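Long-range contact in DltD domain-containing protein (Beauveria bassiana, PDB 7D78), which probably acts as a thioesterase-type polyketide cyclase of the alpha/beta hydrolase fold, closing polyketide chains into medium-ring lactones: residues V254-D267 against F282-H296. Numbering follows the deposited sequence.
Sequences VDKTPVLMVTPELD and FPQTKKFLEAKGKGH
Val259 to Pro264 and Lys286 to Ala291 run side by side as parallel strands, joined by backbone hydrogen bonds from Val259 N to Thr285 O through to Glu265 N and Ala291 O. Ala291 O takes a second bond from Lys294 N, from the opposite face of its plane.

The amide of Gln284 ties down two loop carbonyls: NE2 gives a nearly straight bond to Thr257 O (2.7 Å) and a more bent one to Val254 O (3.1 Å). A bend at chi2 (-88°) brings the amide back to them. Glu265 reaches out, CG anti to its N (chi1 -176°), and OE1 accepts from Gly293 N at 2.8 Å, in a type II turn where the positive phi of Gly293 suits a residue without a side chain.

Val259, Met261 and Phe288 supply apolar groups to the face toward helix 272-281, where Thr263 OG1 bonds Gln275. Val259 CG1 sits over the Phe282 ring, 4.0 Å from its centroid, a CH-pi contact, while Met261 SD meets the edge of Phe288. On the other face, beta-branched Val262, whose shape suits an extended strand, meets Leu289 CB through CG2, and helix 305-319 packs on Leu289.

In the ring plane, His296 ND1 donates to the syn side of Asp267 OD2 (2.8 Å, 173°). His296 NE2 bonds Ser134 OG, consistent with a Ser-His-Asp catalytic triad, its acid and base on loops after the last two parallel strands of an alpha/beta hydrolase sheet.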
ATOM      1  N   VAL A 254     -10.619  -4.284 -11.396  1.00 23.55           N
ATOM      2  CA  VAL A 254     -12.067  -4.108 -11.436  1.00 20.46           C
ATOM      3  C   VAL A 254     -12.531  -4.463 -12.841  1.00 24.13           C
ATOM      4  O   VAL A 254     -12.623  -3.591 -13.714  1.00 23.95           O
ATOM      5  CB  VAL A 254     -12.482  -2.677 -11.053  1.00 21.04           C
ATOM      6  CG1 VAL A 254     -14.000  -2.591 -10.903  1.00 21.48           C
ATOM      7  CG2 VAL A 254     -11.780  -2.241  -9.765  1.00 22.06           C
ATOM      8  N   ASP A 255     -12.804  -5.749 -13.071  1.00 24.71           N
ATOM      9  CA  ASP A 255     -13.134  -6.236 -14.404  1.00 25.49           C
ATOM     10  C   ASP A 255     -14.525  -6.851 -14.485  1.00 26.48           C
ATOM     11  O   ASP A 255     -14.881  -7.399 -15.531  1.00 26.05           O
ATOM     12  CB  ASP A 255     -12.080  -7.241 -14.878  1.00 24.77           C
ATOM     13  CG  ASP A 255     -11.950  -8.455 -13.963  1.00 33.71           C
ATOM     14  OD1 ASP A 255     -12.688  -8.571 -12.960  1.00 30.67           O
ATOM     15  OD2 ASP A 255     -11.087  -9.310 -14.252  1.00 41.23           O
ATOM     16  N   LYS A 256     -15.323  -6.769 -13.418  1.00 26.02           N
ATOM     17  CA  LYS A 256     -16.685  -7.305 -13.422  1.00 27.60           C
ATOM     18  C   LYS A 256     -17.701  -6.286 -12.920  1.00 25.31           C
ATOM     19  O   LYS A 256     -18.870  -6.318 -13.310  1.00 26.82           O
ATOM     20  CB  LYS A 256     -16.793  -8.554 -12.548  1.00 28.12           C
ATOM     21  CG  LYS A 256     -15.836  -9.679 -12.867  1.00 34.73           C
ATOM     22  CD  LYS A 256     -15.855 -10.668 -11.701  1.00 35.27           C
ATOM     23  CE  LYS A 256     -14.792 -11.733 -11.820  1.00 42.38           C
ATOM     24  NZ  LYS A 256     -13.430 -11.154 -11.872  1.00 45.66           N
ATOM     25  N   THR A 257     -17.275  -5.395 -12.048  1.00 24.92           N
ATOM     26  CA  THR A 257     -18.201  -4.468 -11.399  1.00 22.46           C
ATOM     27  C   THR A 257     -18.706  -3.406 -12.370  1.00 20.55           C
ATOM     28  O   THR A 257     -17.896  -2.629 -12.893  1.00 21.52           O
ATOM     29  CB  THR A 257     -17.496  -3.807 -10.222  1.00 23.75           C
ATOM     30  OG1 THR A 257     -16.891  -4.828  -9.418  1.00 24.76           O
ATOM     31  CG2 THR A 257     -18.488  -3.001  -9.386  1.00 21.48           C
ATOM     32  N   PRO A 258     -20.012  -3.331 -12.632  1.00 21.29           N
ATOM     33  CA  PRO A 258     -20.550  -2.245 -13.462  1.00 23.21           C
ATOM     34  C   PRO A 258     -20.113  -0.894 -12.922  1.00 18.85           C
ATOM     35  O   PRO A 258     -20.237  -0.615 -11.726  1.00 22.37           O
ATOM     36  CB  PRO A 258     -22.069  -2.424 -13.345  1.00 22.59           C
ATOM     37  CG  PRO A 258     -22.275  -3.840 -12.941  1.00 25.34           C
ATOM     38  CD  PRO A 258     -21.067  -4.225 -12.127  1.00 21.80           C
ATOM     39  N   VAL A 259     -19.585  -0.051 -13.805  1.00 21.63           N
ATOM     40  CA  VAL A 259     -18.935   1.178 -13.368  1.00 19.14           C
ATOM     41  C   VAL A 259     -19.473   2.362 -14.155  1.00 25.87           C
ATOM     42  O   VAL A 259     -19.514   2.337 -15.391  1.00 23.21           O
ATOM     43  CB  VAL A 259     -17.397   1.092 -13.483  1.00 22.91           C
ATOM     44  CG1 VAL A 259     -16.972   0.577 -14.856  1.00 25.79           C
ATOM     45  CG2 VAL A 259     -16.751   2.461 -13.181  1.00 21.46           C
ATOM     46  N   LEU A 260     -19.859   3.404 -13.434  1.00 23.10           N
ATOM     47  CA  LEU A 260     -20.212   4.694 -14.002  1.00 22.62           C
ATOM     48  C   LEU A 260     -19.141   5.695 -13.600  1.00 27.08           C
ATOM     49  O   LEU A 260     -18.837   5.831 -12.409  1.00 22.61           O
ATOM     50  CB  LEU A 260     -21.582   5.160 -13.497  1.00 19.77           C
ATOM     51  CG  LEU A 260     -21.905   6.630 -13.748  1.00 21.50           C
ATOM     52  CD1 LEU A 260     -22.119   6.853 -15.245  1.00 25.40           C
ATOM     53  CD2 LEU A 260     -23.144   7.029 -12.950  1.00 22.94           C
ATOM     54  N   MET A 261     -18.558   6.375 -14.581  1.00 22.32           N
ATOM     55  CA  MET A 261     -17.628   7.462 -14.313  1.00 22.04           C
ATOM     56  C   MET A 261     -18.217   8.784 -14.784  1.00 28.78           C
ATOM     57  O   MET A 261     -18.676   8.897 -15.930  1.00 25.40           O
ATOM     58  CB  MET A 261     -16.284   7.229 -14.998  1.00 21.58           C
ATOM     59  CG  MET A 261     -15.281   8.337 -14.708  1.00 22.63           C
ATOM     60  SD  MET A 261     -13.703   8.050 -15.523  1.00 25.53           S
ATOM     61  CE  MET A 261     -13.243   6.456 -14.849  1.00 23.98           C
ATOM     62  N   VAL A 262     -18.181   9.780 -13.906  1.00 25.44           N
ATOM     63  CA  VAL A 262     -18.595  11.143 -14.212  1.00 24.62           C
ATOM     64  C   VAL A 262     -17.354  12.025 -14.187  1.00 27.93           C
ATOM     65  O   VAL A 262     -16.730  12.203 -13.131  1.00 25.88           O
ATOM     66  CB  VAL A 262     -19.648  11.645 -13.217  1.00 22.59           C
ATOM     67  CG1 VAL A 262     -20.070  13.077 -13.562  1.00 25.28           C
ATOM     68  CG2 VAL A 262     -20.849  10.701 -13.192  1.00 26.26           C
ATOM     69  N   THR A 263     -17.008  12.594 -15.342  1.00 24.04           N
ATOM     70  CA  THR A 263     -15.799  13.380 -15.509  1.00 26.93           C
ATOM     71  C   THR A 263     -16.150  14.818 -15.854  1.00 27.45           C
ATOM     72  O   THR A 263     -16.937  15.048 -16.788  1.00 30.05           O
ATOM     73  CB  THR A 263     -14.921  12.777 -16.620  1.00 25.22           C
ATOM     74  OG1 THR A 263     -14.427  11.504 -16.192  1.00 25.33           O
ATOM     75  CG2 THR A 263     -13.738  13.699 -16.961  1.00 22.79           C
ATOM     76  N   PRO A 264     -15.596  15.808 -15.148  1.00 26.42           N
ATOM     77  CA  PRO A 264     -15.847  17.207 -15.517  1.00 27.87           C
ATOM     78  C   PRO A 264     -15.021  17.576 -16.738  1.00 27.53           C
ATOM     79  O   PRO A 264     -13.818  17.305 -16.788  1.00 22.49           O
ATOM     80  CB  PRO A 264     -15.393  17.997 -14.280  1.00 23.13           C
ATOM     81  CG  PRO A 264     -14.921  16.943 -13.253  1.00 27.82           C
ATOM     82  CD  PRO A 264     -14.632  15.709 -14.036  1.00 25.21           C
ATOM     83  N   GLU A 265     -15.676  18.205 -17.726  1.00 25.42           N
ATOM     84  CA  GLU A 265     -14.968  18.632 -18.932  1.00 28.64           C
ATOM     85  C   GLU A 265     -13.751  19.487 -18.603  1.00 25.78           C
ATOM     86  O   GLU A 265     -12.679  19.308 -19.190  1.00 27.18           O
ATOM     87  CB  GLU A 265     -15.907  19.412 -19.864  1.00 27.39           C
ATOM     88  CG  GLU A 265     -15.231  19.786 -21.183  1.00 37.93           C
ATOM     89  CD  GLU A 265     -15.995  20.836 -21.974  1.00 38.74           C
ATOM     90  OE1 GLU A 265     -16.866  21.514 -21.388  1.00 36.38           O
ATOM     91  OE2 GLU A 265     -15.713  20.980 -23.184  1.00 43.20           O
ATOM     92  N   LEU A 266     -13.901  20.424 -17.670  1.00 25.63           N
ATOM     93  CA  LEU A 266     -12.867  21.397 -17.339  1.00 32.54           C
ATOM     94  C   LEU A 266     -12.202  21.082 -16.000  1.00 27.26           C
ATOM     95  O   LEU A 266     -11.922  21.974 -15.197  1.00 28.18           O
ATOM     96  CB  LEU A 266     -13.449  22.810 -17.337  1.00 31.45           C
ATOM     97  CG  LEU A 266     -14.199  23.149 -18.629  1.00 34.20           C
ATOM     98  CD1 LEU A 266     -14.807  24.542 -18.564  1.00 36.59           C
ATOM     99  CD2 LEU A 266     -13.253  23.027 -19.805  1.00 29.68           C
ATOM    100  N   ASP A 267     -11.934  19.807 -15.748  1.00 24.24           N
ATOM    101  CA  ASP A 267     -11.292  19.412 -14.499  1.00 26.61           C
ATOM    102  C   ASP A 267      -9.846  19.892 -14.495  1.00 22.49           C
ATOM    103  O   ASP A 267      -9.010  19.358 -15.228  1.00 28.05           O
ATOM    104  CB  ASP A 267     -11.366  17.896 -14.339  1.00 27.43           C
ATOM    105  CG  ASP A 267     -11.125  17.452 -12.907  1.00 25.02           C
ATOM    106  OD1 ASP A 267     -10.309  18.105 -12.223  1.00 24.36           O
ATOM    107  OD2 ASP A 267     -11.741  16.452 -12.473  1.00 24.47           O
ATOM    108  N   PHE A 282     -11.847  -0.516 -18.868  1.00 26.82           N
ATOM    109  CA  PHE A 282     -12.805  -1.411 -18.227  1.00 25.59           C
ATOM    110  C   PHE A 282     -13.457  -2.321 -19.268  1.00 26.66           C
ATOM    111  O   PHE A 282     -13.999  -1.823 -20.264  1.00 23.43           O
ATOM    112  CB  PHE A 282     -13.884  -0.615 -17.491  1.00 21.66           C
ATOM    113  CG  PHE A 282     -13.396   0.093 -16.247  1.00 24.95           C
ATOM    114  CD1 PHE A 282     -12.784  -0.608 -15.220  1.00 26.91           C
ATOM    115  CD2 PHE A 282     -13.576   1.462 -16.096  1.00 22.99           C
ATOM    116  CE1 PHE A 282     -12.349   0.046 -14.058  1.00 22.63           C
ATOM    117  CE2 PHE A 282     -13.143   2.125 -14.941  1.00 24.94           C
ATOM    118  CZ  PHE A 282     -12.527   1.411 -13.926  1.00 22.68           C
ATOM    119  N   PRO A 283     -13.423  -3.650 -19.084  1.00 27.75           N
ATOM    120  CA  PRO A 283     -14.068  -4.548 -20.060  1.00 25.62           C
ATOM    121  C   PRO A 283     -15.547  -4.777 -19.795  1.00 28.09           C
ATOM    122  O   PRO A 283     -16.277  -5.184 -20.705  1.00 30.86           O
ATOM    123  CB  PRO A 283     -13.274  -5.850 -19.906  1.00 27.36           C
ATOM    124  CG  PRO A 283     -12.849  -5.835 -18.447  1.00 24.31           C
ATOM    125  CD  PRO A 283     -12.586  -4.388 -18.116  1.00 22.02           C
ATOM    126  N   GLN A 284     -16.006  -4.512 -18.573  1.00 23.55           N
ATOM    127  CA  GLN A 284     -17.349  -4.894 -18.150  1.00 28.72           C
ATOM    128  C   GLN A 284     -18.376  -3.831 -18.554  1.00 29.27           C
ATOM    129  O   GLN A 284     -18.060  -2.843 -19.228  1.00 28.39           O
ATOM    130  CB  GLN A 284     -17.371  -5.137 -16.640  1.00 24.33           C
ATOM    131  CG  GLN A 284     -17.268  -3.859 -15.800  1.00 22.84           C
ATOM    132  CD  GLN A 284     -15.839  -3.458 -15.508  1.00 25.87           C
ATOM    133  OE1 GLN A 284     -14.953  -3.579 -16.358  1.00 25.10           O
ATOM    134  NE2 GLN A 284     -15.604  -2.957 -14.298  1.00 23.07           N
ATOM    135  N   THR A 285     -19.627  -4.030 -18.127  1.00 24.12           N
ATOM    136  CA  THR A 285     -20.676  -3.020 -18.271  1.00 27.81           C
ATOM    137  C   THR A 285     -20.243  -1.690 -17.667  1.00 27.49           C
ATOM    138  O   THR A 285     -19.803  -1.637 -16.515  1.00 25.26           O
ATOM    139  CB  THR A 285     -21.952  -3.506 -17.579  1.00 29.24           C
ATOM    140  OG1 THR A 285     -22.360  -4.760 -18.137  1.00 31.90           O
ATOM    141  CG2 THR A 285     -23.068  -2.492 -17.728  1.00 25.84           C
ATOM    142  N   LYS A 286     -20.388  -0.609 -18.435  1.00 25.01           N
ATOM    143  CA  LYS A 286     -19.873   0.677 -17.974  1.00 26.65           C
ATOM    144  C   LYS A 286     -20.594   1.819 -18.675  1.00 34.28           C
ATOM    145  O   LYS A 286     -21.211   1.639 -19.730  1.00 26.91           O
ATOM    146  CB  LYS A 286     -18.359   0.784 -18.206  1.00 26.80           C
ATOM    147  CG  LYS A 286     -17.931   0.740 -19.678  1.00 26.76           C
ATOM    148  CD  LYS A 286     -16.410   0.781 -19.788  1.00 26.96           C
ATOM    149  CE  LYS A 286     -15.950   0.827 -21.236  1.00 28.16           C
ATOM    150  NZ  LYS A 286     -14.475   0.735 -21.331  1.00 22.33           N
ATOM    151  N   LYS A 287     -20.491   3.006 -18.074  1.00 27.35           N
ATOM    152  CA  LYS A 287     -21.111   4.208 -18.615  1.00 26.15           C
ATOM    153  C   LYS A 287     -20.235   5.403 -18.287  1.00 32.01           C
ATOM    154  O   LYS A 287     -19.748   5.536 -17.161  1.00 25.60           O
ATOM    155  CB  LYS A 287     -22.522   4.443 -18.059  1.00 25.27           C
ATOM    156  CG  LYS A 287     -23.173   5.724 -18.605  1.00 35.22           C
ATOM    157  CD  LYS A 287     -24.615   5.893 -18.140  1.00 41.65           C
ATOM    158  CE  LYS A 287     -25.236   7.182 -18.695  1.00 41.64           C
ATOM    159  NZ  LYS A 287     -25.137   7.233 -20.185  1.00 49.70           N
ATOM    160  N   PHE A 288     -20.051   6.275 -19.271  1.00 27.62           N
ATOM    161  CA  PHE A 288     -19.277   7.495 -19.110  1.00 29.21           C
ATOM    162  C   PHE A 288     -20.176   8.717 -19.264  1.00 38.26           C
ATOM    163  O   PHE A 288     -21.004   8.778 -20.181  1.00 33.69           O
ATOM    164  CB  PHE A 288     -18.141   7.542 -20.134  1.00 30.97           C
ATOM    165  CG  PHE A 288     -17.272   8.752 -20.009  1.00 30.10           C
ATOM    166  CD1 PHE A 288     -16.276   8.803 -19.053  1.00 29.92           C
ATOM    167  CD2 PHE A 288     -17.462   9.843 -20.839  1.00 33.81           C
ATOM    168  CE1 PHE A 288     -15.473   9.924 -18.930  1.00 31.23           C
ATOM    169  CE2 PHE A 288     -16.669  10.964 -20.725  1.00 32.37           C
ATOM    170  CZ  PHE A 288     -15.671  11.007 -19.771  1.00 35.28           C
ATOM    171  N   LEU A 289     -20.018   9.685 -18.358  1.00 28.56           N
ATOM    172  CA  LEU A 289     -20.751  10.948 -18.407  1.00 33.71           C
ATOM    173  C   LEU A 289     -19.771  12.102 -18.298  1.00 32.92           C
ATOM    174  O   LEU A 289     -19.039  12.199 -17.309  1.00 27.65           O
ATOM    175  CB  LEU A 289     -21.772  11.052 -17.273  1.00 30.09           C
ATOM    176  CG  LEU A 289     -23.188  10.563 -17.506  1.00 38.19           C
ATOM    177  CD1 LEU A 289     -24.065  11.250 -16.485  1.00 42.68           C
ATOM    178  CD2 LEU A 289     -23.632  10.885 -18.916  1.00 41.20           C
ATOM    179  N   GLU A 290     -19.762  12.982 -19.297  1.00 27.26           N
ATOM    180  CA  GLU A 290     -18.969  14.205 -19.237  1.00 32.02           C
ATOM    181  C   GLU A 290     -19.866  15.353 -18.807  1.00 32.20           C
ATOM    182  O   GLU A 290     -20.917  15.578 -19.416  1.00 33.65           O
ATOM    183  CB  GLU A 290     -18.323  14.519 -20.587  1.00 34.59           C
ATOM    184  CG  GLU A 290     -17.552  15.834 -20.609  1.00 37.19           C
ATOM    185  CD  GLU A 290     -16.719  15.995 -21.875  1.00 40.15           C
ATOM    186  OE1 GLU A 290     -17.155  15.503 -22.935  1.00 48.83           O
ATOM    187  OE2 GLU A 290     -15.626  16.595 -21.812  1.00 49.22           O
ATOM    188  N   ALA A 291     -19.461  16.068 -17.756  1.00 29.28           N
ATOM    189  CA  ALA A 291     -20.216  17.217 -17.255  1.00 33.44           C
ATOM    190  C   ALA A 291     -19.650  18.473 -17.910  1.00 35.85           C
ATOM    191  O   ALA A 291     -18.628  19.008 -17.473  1.00 33.83           O
ATOM    192  CB  ALA A 291     -20.153  17.293 -15.732  1.00 30.76           C
ATOM    193  N   LYS A 292     -20.322  18.949 -18.963  1.00 38.39           N
ATOM    194  CA  LYS A 292     -19.799  20.052 -19.764  1.00 32.42           C
ATOM    195  C   LYS A 292     -19.638  21.309 -18.926  1.00 29.40           C
ATOM    196  O   LYS A 292     -20.478  21.624 -18.078  1.00 33.93           O
ATOM    197  CB  LYS A 292     -20.724  20.341 -20.949  1.00 41.25           C
ATOM    198  CG  LYS A 292     -20.647  19.299 -22.038  1.00 41.21           C
ATOM    199  CD  LYS A 292     -19.445  19.503 -22.941  1.00 40.07           C
ATOM    200  CE  LYS A 292     -18.900  18.170 -23.423  1.00 45.84           C
ATOM    201  NZ  LYS A 292     -17.835  18.329 -24.456  1.00 48.88           N
ATOM    202  N   GLY A 293     -18.542  22.028 -19.167  1.00 34.11           N
ATOM    203  CA  GLY A 293     -18.268  23.268 -18.467  1.00 32.81           C
ATOM    204  C   GLY A 293     -18.010  23.147 -16.980  1.00 34.98           C
ATOM    205  O   GLY A 293     -17.883  24.178 -16.309  1.00 38.58           O
ATOM    206  N   LYS A 294     -17.926  21.937 -16.435  1.00 33.67           N
ATOM    207  CA  LYS A 294     -17.756  21.763 -14.998  1.00 33.44           C
ATOM    208  C   LYS A 294     -16.295  21.515 -14.640  1.00 30.15           C
ATOM    209  O   LYS A 294     -15.503  21.047 -15.464  1.00 30.88           O
ATOM    210  CB  LYS A 294     -18.619  20.611 -14.483  1.00 32.01           C
ATOM    211  CG  LYS A 294     -20.104  20.893 -14.586  1.00 35.39           C
ATOM    212  CD  LYS A 294     -20.419  22.290 -14.071  1.00 33.84           C
ATOM    213  CE  LYS A 294     -21.894  22.620 -14.245  1.00 39.08           C
ATOM    214  NZ  LYS A 294     -22.755  21.812 -13.347  1.00 47.17           N
ATOM    215  N   GLY A 295     -15.947  21.854 -13.395  1.00 31.79           N
ATOM    216  CA  GLY A 295     -14.654  21.559 -12.831  1.00 31.84           C
ATOM    217  C   GLY A 295     -14.717  20.445 -11.800  1.00 31.26           C
ATOM    218  O   GLY A 295     -15.753  19.821 -11.575  1.00 27.88           O
ATOM    219  N   HIS A 296     -13.564  20.208 -11.163  1.00 30.34           N
ATOM    220  CA  HIS A 296     -13.442  19.116 -10.196  1.00 26.38           C
ATOM    221  C   HIS A 296     -14.423  19.269  -9.036  1.00 34.26           C
ATOM    222  O   HIS A 296     -14.970  18.273  -8.545  1.00 28.31           O
ATOM    223  CB  HIS A 296     -12.000  19.049  -9.683  1.00 23.50           C
ATOM    224  CG  HIS A 296     -11.649  17.766  -8.995  1.00 27.56           C
ATOM    225  ND1 HIS A 296     -11.428  16.591  -9.680  1.00 23.60           N
ATOM    226  CD2 HIS A 296     -11.444  17.482  -7.687  1.00 26.87           C
ATOM    227  CE1 HIS A 296     -11.119  15.634  -8.823  1.00 26.04           C
ATOM    228  NE2 HIS A 296     -11.127  16.146  -7.606  1.00 22.68           N
TER
HETATM  229  O   HOH W   1     -12.344  17.457 -21.225  1.00 40.84           O